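Local structure of phosphatidylinositide phosphatase SAC2 (Homo sapiens, 4XUU) at residues 99-104 and 137-142. The protein removes the 4-phosphate mainly from phosphatidylinositol 4-phosphate, probably in endocytic recycling, with this chain being its pleckstrin-homology-like hSac2 domain. Numbering follows the deposited sequence.
Sequences SCMRLH and EMLQIT
In the pleckstrin-homology-like fold of the hSac2 domain, helix 129-145, probably the C-terminal helix that closes one end of the barrel, packs on the sheet, and here strand 99-107 meets it through three apolar side chains. M101 and L103, two apart on the strand and therefore on the same face, both point toward the helix, where L139 projects back at them. The contact converges on one methyl: CD1 of L139 lies 3.5 Å from CE of M101 and 3.9 Å from CD2 of L103. M101, a selenomethionine, reaches across with an extended chain; with CG anti to the backbone N (chi1 -174°) and the later torsions also near 180°, its terminal methyl CE is carried out to L139. The side chain of L103 is shorter and runs at about a right angle to that of L139. The backbones stay well apart, the CA atoms of L103 and L139 being 10.1 Å from each other; no hydrogen bond joins the segments, which meet through side chains only, with I84 sharing the space between them. One turn after M138, the hydroxyl OG1 of T142 donates to the M138 carbonyl O at 2.7 Å, while T142 N reaches the same oxygen from the opposite face of its plane at 3.2 Å, so two donors grip one acceptor within the helix. On the other face of the strand, C100 is tied by a disulfide to C35 and R102 forms a salt bridge with D36. The apolar cluster continues through I84 of strand 81-88, which touches M101, L103 and L139, and L117 of strand 110-119 beside L103; M101 also touches L132, I135 and A136 of the helix, and beyond it M138 and I141 pack on W30 and M121 of a second subunit.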
loop_
_atom_site.group_PDB
_atom_site.type_symbol
_atom_site.label_atom_id
_atom_site.label_comp_id
_atom_site.label_asym_id
_atom_site.label_seq_id
_atom_site.Cartn_x
_atom_site.Cartn_y
_atom_site.Cartn_z
ATOM N N SER A 99 9.299 -11.158 -3.610
ATOM C CA SER A 99 9.555 -10.496 -2.338
ATOM C C SER A 99 9.503 -11.509 -1.204
ATOM O O SER A 99 8.808 -12.522 -1.298
ATOM C CB SER A 99 8.517 -9.400 -2.087
ATOM O OG SER A 99 8.385 -8.554 -3.216
ATOM N N CYS A 100 10.241 -11.232 -0.136
ATOM C CA CYS A 100 10.165 -12.045 1.069
ATOM C C CYS A 100 9.961 -11.195 2.318
ATOM O O CYS A 100 10.284 -10.004 2.343
ATOM C CB CYS A 100 11.389 -12.957 1.199
ATOM S SG CYS A 100 11.463 -14.199 -0.113
HETATM N N MSE A 101 9.406 -11.830 3.346
HETATM C CA MSE A 101 9.096 -11.190 4.606
HETATM C C MSE A 101 9.973 -11.786 5.696
HETATM O O MSE A 101 9.980 -13.002 5.909
HETATM C CB MSE A 101 7.628 -11.413 4.940
HETATM C CG MSE A 101 7.153 -10.670 6.164
HETATM SE SE MSE A 101 5.359 -11.234 6.629
HETATM C CE MSE A 101 5.140 -10.235 8.250
ATOM N N ARG A 102 10.707 -10.922 6.384
ATOM C CA ARG A 102 11.637 -11.350 7.410
ATOM C C ARG A 102 11.171 -10.912 8.800
ATOM O O ARG A 102 11.039 -9.719 9.076
ATOM C CB ARG A 102 13.027 -10.804 7.088
ATOM C CG ARG A 102 14.137 -11.338 7.952
ATOM C CD ARG A 102 15.467 -11.140 7.267
ATOM N NE ARG A 102 15.768 -12.232 6.346
ATOM C CZ ARG A 102 16.828 -12.270 5.540
ATOM N NH1 ARG A 102 17.701 -11.267 5.520
ATOM N NH2 ARG A 102 17.011 -13.315 4.744
ATOM N N LEU A 103 10.920 -11.893 9.660
ATOM C CA LEU A 103 10.450 -11.664 11.023
ATOM C C LEU A 103 11.597 -11.839 12.008
ATOM O O LEU A 103 12.017 -12.964 12.284
ATOM C CB LEU A 103 9.320 -12.643 11.377
ATOM C CG LEU A 103 8.130 -12.826 10.425
ATOM C CD1 LEU A 103 7.253 -13.980 10.880
ATOM C CD2 LEU A 103 7.312 -11.560 10.312
ATOM N N HIS A 104 12.105 -10.725 12.529
ATOM C CA HIS A 104 13.212 -10.748 13.484
ATOM C C HIS A 104 12.679 -10.927 14.901
ATOM O O HIS A 104 11.871 -10.130 15.372
ATOM C CB HIS A 104 14.036 -9.460 13.393
ATOM C CG HIS A 104 14.675 -9.238 12.058
ATOM N ND1 HIS A 104 16.008 -9.495 11.818
ATOM C CD2 HIS A 104 14.166 -8.776 10.892
ATOM C CE1 HIS A 104 16.292 -9.207 10.560
ATOM N NE2 HIS A 104 15.192 -8.766 9.977
ATOM N N GLU A 137 0.993 -6.207 8.491
ATOM C CA GLU A 137 0.052 -5.260 9.066
ATOM C C GLU A 137 -0.789 -5.854 10.195
ATOM O O GLU A 137 -1.007 -5.191 11.206
ATOM C CB GLU A 137 -0.791 -4.592 7.976
ATOM C CG GLU A 137 -0.077 -3.372 7.410
ATOM C CD GLU A 137 -0.636 -2.867 6.097
ATOM O OE1 GLU A 137 0.172 -2.355 5.291
ATOM O OE2 GLU A 137 -1.866 -2.959 5.865
HETATM N N MSE A 138 -1.225 -7.105 10.053
HETATM C CA MSE A 138 -1.979 -7.738 11.131
HETATM C C MSE A 138 -1.112 -8.055 12.350
HETATM O O MSE A 138 -1.569 -7.932 13.483
HETATM C CB MSE A 138 -2.753 -8.973 10.673
HETATM C CG MSE A 138 -3.958 -9.216 11.585
HETATM SE SE MSE A 138 -4.920 -10.871 11.305
HETATM C CE MSE A 138 -5.895 -10.340 9.697
ATOM N N LEU A 139 0.132 -8.454 12.115
ATOM C CA LEU A 139 1.081 -8.651 13.198
ATOM C C LEU A 139 1.346 -7.335 13.929
ATOM O O LEU A 139 1.570 -7.324 15.143
ATOM C CB LEU A 139 2.392 -9.234 12.673
ATOM C CG LEU A 139 2.414 -10.699 12.220
ATOM C CD1 LEU A 139 3.643 -10.951 11.376
ATOM C CD2 LEU A 139 2.388 -11.659 13.400
ATOM N N GLN A 140 1.298 -6.230 13.183
ATOM C CA GLN A 140 1.612 -4.919 13.730
ATOM C C GLN A 140 0.524 -4.400 14.665
ATOM O O GLN A 140 0.821 -4.047 15.807
ATOM C CB GLN A 140 1.911 -3.909 12.623
ATOM C CG GLN A 140 2.413 -2.572 13.147
ATOM C CD GLN A 140 2.647 -1.553 12.053
ATOM O OE1 GLN A 140 3.763 -1.070 11.873
ATOM N NE2 GLN A 140 1.596 -1.219 11.313
ATOM N N ILE A 141 -0.722 -4.360 14.195
ATOM C CA ILE A 141 -1.827 -3.869 15.026
ATOM C C ILE A 141 -2.135 -4.772 16.228
ATOM O O ILE A 141 -2.548 -4.282 17.278
ATOM C CB ILE A 141 -3.131 -3.581 14.227
ATOM C CG1 ILE A 141 -3.580 -4.798 13.416
ATOM C CG2 ILE A 141 -2.965 -2.353 13.339
ATOM C CD1 ILE A 141 -5.079 -4.806 13.141
ATOM N N THR A 142 -1.935 -6.081 16.070
ATOM C CA THR A 142 -2.107 -7.020 17.173
ATOM C C THR A 142 -1.128 -6.687 18.302
ATOM O O THR A 142 -1.512 -6.655 19.476
ATOM C CB THR A 142 -1.946 -8.484 16.716
ATOM O OG1 THR A 142 -2.912 -8.770 15.701
ATOM C CG2 THR A 142 -2.163 -9.452 17.875
#